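Ileal bile acid-binding protein (Danio rerio, PDB 3ELX) binds bile acids such as cholate, and as a member of the fatty-acid binding protein family probably carries such lipids inside the cell. Local coordinates at residues A[65-77]-A[84-98]. Residues are numbered along the deposited sequence; the frame is centred on the assembly and turned at random.
With EDO (1,2-ethanediol), chain B.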
ATOM      1  N   ASN A  65      -0.548   9.617   2.282  1.00 12.29           N
ATOM      2  CA  ASN A  65       0.236  10.060   1.140  1.00 12.19           C
ATOM      3  C   ASN A  65      -0.653  10.792   0.171  1.00 11.98           C
ATOM      4  O   ASN A  65      -1.714  10.298  -0.201  1.00 12.42           O
ATOM      5  CB  ASN A  65       0.928   8.889   0.454  1.00 13.10           C
ATOM      6  CG  ASN A  65       2.246   8.547   1.110  1.00 13.98           C
ATOM      7  OD1 ASN A  65       3.068   9.431   1.336  1.00 17.90           O
ATOM      8  ND2 ASN A  65       2.441   7.282   1.443  1.00 16.15           N
ATOM      9  N   LYS A  66      -0.217  11.993  -0.196  1.00 11.60           N
ATOM     10  CA  LYS A  66      -0.888  12.799  -1.206  1.00 11.56           C
ATOM     11  C   LYS A  66       0.044  12.898  -2.399  1.00 11.48           C
ATOM     12  O   LYS A  66       1.200  13.341  -2.279  1.00 12.32           O
ATOM     13  CB  LYS A  66      -1.221  14.192  -0.670  1.00 11.88           C
ATOM     14  CG  LYS A  66      -2.248  14.162   0.438  1.00 14.71           C
ATOM     15  CD  LYS A  66      -2.332  15.496   1.162  1.00 20.43           C
ATOM     16  CE  LYS A  66      -3.505  16.339   0.683  1.00 23.49           C
ATOM     17  NZ  LYS A  66      -3.413  16.711  -0.754  1.00 25.98           N
ATOM     18  N   PHE A  67      -0.448  12.435  -3.542  1.00 10.48           N
ATOM     19  CA  PHE A  67       0.359  12.454  -4.754  1.00 10.36           C
ATOM     20  C   PHE A  67      -0.487  12.735  -5.975  1.00 10.19           C
ATOM     21  O   PHE A  67      -1.693  12.477  -5.972  1.00 10.71           O
ATOM     22  CB  PHE A  67       1.144  11.146  -4.924  1.00 10.88           C
ATOM     23  CG  PHE A  67       0.286   9.908  -4.977  1.00 11.10           C
ATOM     24  CD1 PHE A  67       0.014   9.183  -3.813  1.00 11.13           C
ATOM     25  CD2 PHE A  67      -0.235   9.447  -6.194  1.00 11.27           C
ATOM     26  CE1 PHE A  67      -0.782   8.015  -3.856  1.00 11.48           C
ATOM     27  CE2 PHE A  67      -1.018   8.280  -6.248  1.00 11.88           C
ATOM     28  CZ  PHE A  67      -1.296   7.568  -5.086  1.00 11.20           C
ATOM     29  N   ILE A  68       0.144  13.292  -7.002  1.00  9.30           N
ATOM     30  CA  ILE A  68      -0.499  13.455  -8.307  1.00  8.97           C
ATOM     31  C   ILE A  68       0.257  12.571  -9.281  1.00  8.92           C
ATOM     32  O   ILE A  68       1.479  12.695  -9.425  1.00  8.70           O
ATOM     33  CB  ILE A  68      -0.489  14.933  -8.777  1.00  9.09           C
ATOM     34  CG1 ILE A  68      -1.291  15.785  -7.784  1.00 10.67           C
ATOM     35  CG2 ILE A  68      -1.049  15.047 -10.202  1.00  9.40           C
ATOM     36  CD1 ILE A  68      -1.100  17.276  -7.951  1.00 13.78           C
ATOM     37  N   VAL A  69      -0.459  11.663  -9.933  1.00  9.38           N
ATOM     38  CA  VAL A  69       0.192  10.760 -10.886  1.00 10.06           C
ATOM     39  C   VAL A  69       0.961  11.578 -11.927  1.00 10.11           C
ATOM     40  O   VAL A  69       0.438  12.549 -12.475  1.00  9.45           O
ATOM     41  CB  VAL A  69      -0.822   9.827 -11.565  1.00 10.64           C
ATOM     42  CG1 VAL A  69      -0.135   8.906 -12.586  1.00 12.30           C
ATOM     43  CG2 VAL A  69      -1.552   9.002 -10.512  1.00 12.23           C
ATOM     44  N   GLY A  70       2.212  11.188 -12.178  1.00 10.10           N
ATOM     45  CA  GLY A  70       3.046  11.870 -13.179  1.00 11.57           C
ATOM     46  C   GLY A  70       3.774  13.118 -12.711  1.00 12.23           C
ATOM     47  O   GLY A  70       4.561  13.700 -13.467  1.00 12.92           O
ATOM     48  N   LYS A  71       3.527  13.534 -11.473  1.00 12.60           N
ATOM     49  CA  LYS A  71       4.149  14.730 -10.929  1.00 13.45           C
ATOM     50  C   LYS A  71       4.929  14.429  -9.665  1.00 13.49           C
ATOM     51  O   LYS A  71       4.466  13.662  -8.824  1.00 14.18           O
ATOM     52  CB  LYS A  71       3.081  15.783 -10.630  1.00 13.84           C
ATOM     53  CG  LYS A  71       2.786  16.690 -11.794  1.00 18.78           C
ATOM     54  CD  LYS A  71       1.620  16.214 -12.638  1.00 24.65           C
ATOM     55  CE  LYS A  71       0.990  17.395 -13.371  1.00 24.49           C
ATOM     56  NZ  LYS A  71       1.976  18.216 -14.126  1.00 27.21           N
ATOM     57  N   GLU A  72       6.095  15.051  -9.517  1.00 13.30           N
ATOM     58  CA  GLU A  72       6.876  14.908  -8.286  1.00 13.65           C
ATOM     59  C   GLU A  72       6.023  15.265  -7.077  1.00 12.64           C
ATOM     60  O   GLU A  72       5.455  16.363  -7.003  1.00 12.41           O
ATOM     61  CB  GLU A  72       8.114  15.806  -8.290  1.00 13.56           C
ATOM     62  CG  GLU A  72       9.188  15.440  -9.285  1.00 16.30           C
ATOM     63  CD  GLU A  72      10.391  16.354  -9.178  1.00 16.97           C
ATOM     64  OE1 GLU A  72      11.322  16.203 -10.000  1.00 22.76           O
ATOM     65  OE2 GLU A  72      10.412  17.226  -8.277  1.00 20.87           O
ATOM     66  N   SER A  73       5.942  14.336  -6.132  1.00 12.07           N
ATOM     67  CA  SER A  73       5.099  14.517  -4.954  1.00 11.79           C
ATOM     68  C   SER A  73       5.836  14.157  -3.681  1.00 12.34           C
ATOM     69  O   SER A  73       6.561  13.168  -3.639  1.00 12.08           O
ATOM     70  CB  SER A  73       3.850  13.637  -5.057  1.00 12.72           C
ATOM     71  OG  SER A  73       3.087  13.949  -6.210  1.00 12.84           O
ATOM     72  N   ASP A  74       5.646  14.971  -2.647  1.00 12.88           N
ATOM     73  CA  ASP A  74       6.172  14.660  -1.327  1.00 13.80           C
ATOM     74  C   ASP A  74       5.389  13.489  -0.750  1.00 14.40           C
ATOM     75  O   ASP A  74       4.156  13.538  -0.672  1.00 14.76           O
ATOM     76  CB  ASP A  74       6.039  15.877  -0.402  1.00 14.55           C
ATOM     77  CG  ASP A  74       6.949  17.029  -0.810  1.00 17.52           C
ATOM     78  OD1 ASP A  74       8.073  16.778  -1.291  1.00 19.61           O
ATOM     79  OD2 ASP A  74       6.541  18.199  -0.636  1.00 22.78           O
ATOM     80  N   MET A  75       6.102  12.434  -0.362  1.00 14.14           N
ATOM     81  CA  MET A  75       5.475  11.246   0.223  1.00 15.94           C
ATOM     82  C   MET A  75       6.220  10.763   1.463  1.00 15.29           C
ATOM     83  O   MET A  75       7.284  11.284   1.801  1.00 14.20           O
ATOM     84  CB  MET A  75       5.355  10.136  -0.825  1.00 15.71           C
ATOM     85  CG  MET A  75       4.242  10.396  -1.860  1.00 17.34           C
ATOM     86  SD  MET A  75       4.210   9.208  -3.212  1.00 20.71           S
ATOM     87  CE  MET A  75       5.535   9.770  -4.219  1.00 21.25           C
ATOM     88  N   GLU A  76       5.636   9.785   2.151  1.00 16.36           N
ATOM     89  CA  GLU A  76       6.232   9.219   3.356  1.00 18.48           C
ATOM     90  C   GLU A  76       6.076   7.701   3.323  1.00 17.80           C
ATOM     91  O   GLU A  76       5.099   7.163   2.795  1.00 18.23           O
ATOM     92  CB  GLU A  76       5.576   9.803   4.627  1.00 18.58           C
ATOM     93  CG  GLU A  76       6.276   9.457   5.944  1.00 22.50           C
ATOM     94  CD  GLU A  76       5.340   9.491   7.160  1.00 22.24           C
ATOM     95  OE1 GLU A  76       4.553   8.524   7.365  1.00 25.95           O
ATOM     96  OE2 GLU A  76       5.413  10.478   7.930  1.00 27.17           O
ATOM     97  N   THR A  77       7.059   7.006   3.879  1.00 17.54           N
ATOM     98  CA  THR A  77       6.963   5.565   4.025  1.00 17.55           C
ATOM     99  C   THR A  77       6.160   5.252   5.282  1.00 18.35           C
ATOM    100  O   THR A  77       5.975   6.114   6.143  1.00 18.26           O
ATOM    101  CB  THR A  77       8.351   4.925   4.162  1.00 17.62           C
ATOM    102  OG1 THR A  77       8.956   5.361   5.386  1.00 16.52           O
ATOM    103  CG2 THR A  77       9.244   5.311   2.993  1.00 17.32           C
ATOM    104  N   LYS A  84      10.570  12.129  -2.104  1.00 12.61           N
ATOM    105  CA  LYS A  84       9.834  12.711  -3.203  1.00 12.61           C
ATOM    106  C   LYS A  84       9.778  11.674  -4.317  1.00 11.89           C
ATOM    107  O   LYS A  84      10.790  11.059  -4.668  1.00 11.91           O
ATOM    108  CB  LYS A  84      10.469  14.016  -3.670  1.00 13.32           C
ATOM    109  CG  LYS A  84       9.583  14.812  -4.623  1.00 16.56           C
ATOM    110  CD  LYS A  84      10.096  16.232  -4.832  1.00 21.66           C
ATOM    111  CE  LYS A  84       9.314  17.229  -4.001  1.00 24.24           C
ATOM    112  NZ  LYS A  84       7.901  17.377  -4.478  1.00 26.70           N
ATOM    113  N   GLY A  85       8.581  11.451  -4.841  1.00 10.89           N
ATOM    114  CA  GLY A  85       8.413  10.404  -5.838  1.00 10.85           C
ATOM    115  C   GLY A  85       7.469  10.771  -6.953  1.00 11.06           C
ATOM    116  O   GLY A  85       6.640  11.679  -6.815  1.00 10.92           O
ATOM    117  N   ILE A  86       7.588  10.028  -8.049  1.00  9.93           N
ATOM    118  CA  ILE A  86       6.699  10.182  -9.187  1.00  9.79           C
ATOM    119  C   ILE A  86       5.962   8.870  -9.405  1.00  9.96           C
ATOM    120  O   ILE A  86       6.541   7.864  -9.832  1.00 10.60           O
ATOM    121  CB  ILE A  86       7.441  10.626 -10.475  1.00  9.34           C
ATOM    122  CG1 ILE A  86       8.331  11.844 -10.203  1.00  9.54           C
ATOM    123  CG2 ILE A  86       6.427  10.923 -11.591  1.00 10.25           C
ATOM    124  CD1 ILE A  86       9.256  12.199 -11.344  1.00 10.86           C
ATOM    125  N   VAL A  87       4.678   8.898  -9.090  1.00  9.32           N
ATOM    126  CA  VAL A  87       3.805   7.737  -9.225  1.00  9.51           C
ATOM    127  C   VAL A  87       3.339   7.638 -10.676  1.00  9.76           C
ATOM    128  O   VAL A  87       3.063   8.653 -11.317  1.00 10.09           O
ATOM    129  CB  VAL A  87       2.591   7.885  -8.275  1.00  8.95           C
ATOM    130  CG1 VAL A  87       1.632   6.693  -8.419  1.00 10.60           C
ATOM    131  CG2 VAL A  87       3.085   8.016  -6.841  1.00 10.19           C
ATOM    132  N   SER A  88       3.284   6.419 -11.210  1.00 10.04           N
ATOM    133  CA  SER A  88       2.805   6.228 -12.570  1.00 11.37           C
ATOM    134  C   SER A  88       1.541   5.385 -12.584  1.00 12.01           C
ATOM    135  O   SER A  88       1.240   4.688 -11.623  1.00 11.11           O
ATOM    136  CB  SER A  88       3.871   5.587 -13.457  1.00 12.33           C
ATOM    137  OG  SER A  88       4.230   4.307 -12.983  1.00 13.48           O
ATOM    138  N   MET A  89       0.797   5.478 -13.677  1.00 13.63           N
ATOM    139  CA  MET A  89      -0.371   4.626 -13.847  1.00 17.01           C
ATOM    140  C   MET A  89      -0.398   4.093 -15.267  1.00 16.14           C
ATOM    141  O   MET A  89      -0.085   4.814 -16.215  1.00 16.34           O
ATOM    142  CB  MET A  89      -1.655   5.393 -13.541  1.00 16.56           C
ATOM    143  CG  MET A  89      -2.885   4.486 -13.443  1.00 19.85           C
ATOM    144  SD  MET A  89      -4.407   5.414 -13.574  1.00 25.09           S
ATOM    145  CE  MET A  89      -4.429   6.147 -11.951  1.00 23.41           C
ATOM    146  N   GLU A  90      -0.747   2.818 -15.395  1.00 16.28           N
ATOM    147  CA  GLU A  90      -0.875   2.174 -16.697  1.00 17.19           C
ATOM    148  C   GLU A  90      -1.991   1.155 -16.562  1.00 17.03           C
ATOM    149  O   GLU A  90      -1.965   0.321 -15.653  1.00 16.59           O
ATOM    150  CB  GLU A  90       0.463   1.528 -17.092  1.00 18.01           C
ATOM    151  CG  GLU A  90       0.453   0.671 -18.357  1.00 21.47           C
ATOM    152  CD  GLU A  90       0.439  -0.816 -18.046  1.00 24.86           C
ATOM    153  OE1 GLU A  90       1.350  -1.294 -17.328  1.00 27.31           O
ATOM    154  OE2 GLU A  90      -0.475  -1.512 -18.531  1.00 26.93           O
ATOM    155  N   GLY A  91      -2.986   1.257 -17.439  1.00 17.11           N
ATOM    156  CA  GLY A  91      -4.119   0.333 -17.447  1.00 17.34           C
ATOM    157  C   GLY A  91      -4.859   0.209 -16.127  1.00 17.40           C
ATOM    158  O   GLY A  91      -5.316  -0.884 -15.771  1.00 18.61           O
ATOM    159  N   GLY A  92      -4.980   1.323 -15.404  1.00 16.32           N
ATOM    160  CA  GLY A  92      -5.701   1.362 -14.130  1.00 15.52           C
ATOM    161  C   GLY A  92      -4.873   0.939 -12.922  1.00 14.97           C
ATOM    162  O   GLY A  92      -5.360   0.971 -11.786  1.00 15.15           O
ATOM    163  N   LYS A  93      -3.630   0.535 -13.169  1.00 14.10           N
ATOM    164  CA  LYS A  93      -2.709   0.121 -12.092  1.00 14.25           C
ATOM    165  C   LYS A  93      -1.712   1.226 -11.750  1.00 12.91           C
ATOM    166  O   LYS A  93      -1.024   1.745 -12.636  1.00 12.41           O
ATOM    167  CB  LYS A  93      -1.897  -1.114 -12.500  1.00 14.41           C
ATOM    168  CG  LYS A  93      -2.665  -2.382 -12.839  1.00 17.71           C
ATOM    169  CD  LYS A  93      -1.685  -3.455 -13.325  1.00 17.70           C
ATOM    170  CE  LYS A  93      -1.143  -4.345 -12.200  1.00 23.15           C
ATOM    171  NZ  LYS A  93      -0.747  -3.650 -10.935  1.00 24.57           N
ATOM    172  N   LEU A  94      -1.649   1.581 -10.467  1.00 11.59           N
ATOM    173  CA  LEU A  94      -0.654   2.532  -9.961  1.00 11.63           C
ATOM    174  C   LEU A  94       0.634   1.810  -9.634  1.00 11.17           C
ATOM    175  O   LEU A  94       0.597   0.692  -9.118  1.00 11.50           O
ATOM    176  CB  LEU A  94      -1.160   3.182  -8.678  1.00 12.19           C
ATOM    177  CG  LEU A  94      -2.332   4.154  -8.800  1.00 13.60           C
ATOM    178  CD1 LEU A  94      -2.855   4.491  -7.424  1.00 17.92           C
ATOM    179  CD2 LEU A  94      -1.901   5.421  -9.521  1.00 17.19           C
ATOM    180  N   THR A  95       1.770   2.444  -9.929  1.00 10.61           N
ATOM    181  CA  THR A  95       3.057   1.948  -9.456  1.00 10.83           C
ATOM    182  C   THR A  95       3.717   3.046  -8.640  1.00 10.80           C
ATOM    183  O   THR A  95       3.956   4.155  -9.135  1.00 10.19           O
ATOM    184  CB  THR A  95       3.993   1.509 -10.614  1.00 11.34           C
ATOM    185  OG1 THR A  95       3.407   0.407 -11.319  1.00 12.97           O
ATOM    186  CG2 THR A  95       5.355   1.068 -10.069  1.00 11.29           C
ATOM    187  N   ILE A  96       3.999   2.725  -7.385  1.00 10.27           N
ATOM    188  CA  ILE A  96       4.720   3.627  -6.501  1.00 11.06           C
ATOM    189  C   ILE A  96       6.050   2.963  -6.210  1.00 10.74           C
ATOM    190  O   ILE A  96       6.098   1.832  -5.712  1.00 10.29           O
ATOM    191  CB  ILE A  96       3.984   3.873  -5.170  1.00 10.98           C
ATOM    192  CG1 ILE A  96       2.541   4.330  -5.432  1.00 12.87           C
ATOM    193  CG2 ILE A  96       4.766   4.885  -4.324  1.00 11.81           C
ATOM    194  CD1 ILE A  96       1.722   4.557  -4.159  1.00 13.61           C
ATOM    195  N   SER A  97       7.119   3.674  -6.538  1.00  9.96           N
ATOM    196  CA  SER A  97       8.458   3.166  -6.325  1.00 10.24           C
ATOM    197  C   SER A  97       8.956   3.659  -4.967  1.00 10.71           C
ATOM    198  O   SER A  97       9.566   4.731  -4.848  1.00 11.17           O
ATOM    199  CB  SER A  97       9.378   3.585  -7.481  1.00 10.59           C
ATOM    200  OG  SER A  97       8.833   3.129  -8.717  1.00 11.36           O
ATOM    201  N   PHE A  98       8.678   2.874  -3.928  1.00 10.46           N
ATOM    202  CA  PHE A  98       9.152   3.209  -2.584  1.00 10.68           C
ATOM    203  C   PHE A  98      10.647   2.908  -2.408  1.00 11.05           C
ATOM    204  O   PHE A  98      11.229   2.130  -3.162  1.00 11.19           O
ATOM    205  CB  PHE A  98       8.382   2.413  -1.527  1.00 10.84           C
ATOM    206  CG  PHE A  98       6.987   2.905  -1.263  1.00 11.05           C
ATOM    207  CD1 PHE A  98       6.761   3.948  -0.376  1.00 13.39           C
ATOM    208  CD2 PHE A  98       5.893   2.286  -1.860  1.00 12.74           C
ATOM    209  CE1 PHE A  98       5.461   4.388  -0.109  1.00 13.88           C
ATOM    210  CE2 PHE A  98       4.595   2.718  -1.597  1.00 13.83           C
ATOM    211  CZ  PHE A  98       4.385   3.780  -0.726  1.00 13.46           C
TER
HETATM  212  C1  EDO B 200      -0.036   2.896  -0.781  1.00 25.68           C
HETATM  213  O1  EDO B 200       0.976   2.214  -0.893  1.00 27.14           O
HETATM  214  C2  EDO B 200       0.033   4.399  -0.901  1.00 24.60           C
HETATM  215  O2  EDO B 200       0.561   4.956   0.312  1.00 24.57           O
HETATM  216  O   HOH W   1       3.522  11.375  -7.952  1.00 10.46           O
HETATM  217  O   HOH W   2       9.152  19.052  -6.770  1.00 48.73           O
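Phe67 meets Val87 because its CG sits between backbone N and carbonyl carbon (chi1 58°), which leaves one ring face to Val87 CG2, a CH-pi contact 4.1 Å from the ring centroid to that methyl. Leu94 CD1 comes to the ring's edge near CZ, while Leu94 CD2 packs on Val69 CG2 at 3.7 Å. Met75, extended at chi2 (173°), carries SD to Val87 CG2; the bend at chi3 (-78°) turns CE tightly onto Gly85 CA, 3.4 Å away. On the exposed side of the hairpin formed by strands 73-76 and 82-90, Lys84 folds back along Ser73 to reach Asp74, with a salt bridge of 3.2 Å between NZ and OD1; a water links the same NZ to Glu72 OE2. Ser73 and Gly85 exchange two backbone hydrogen bonds as an antiparallel hydrogen-bonded pair. Past them regular pairing ends, though the chains stay side by side: a second water bonds Val87 N and Lys71 O, and Gly70 N reaches Val87 O at 2.8 Å. The Asn65 amide joins outermost strands 61-68 and 73-76, OD1 accepting from Glu76 N (2.7 Å) and ND2 giving to Glu76 O. The chemistry is thus divided: charges and one water on the Lys84 face, another water between the chains, and inside an apolar barrel wall including Leu94, which contacts cholate in a complex of this protein, although none is bound here.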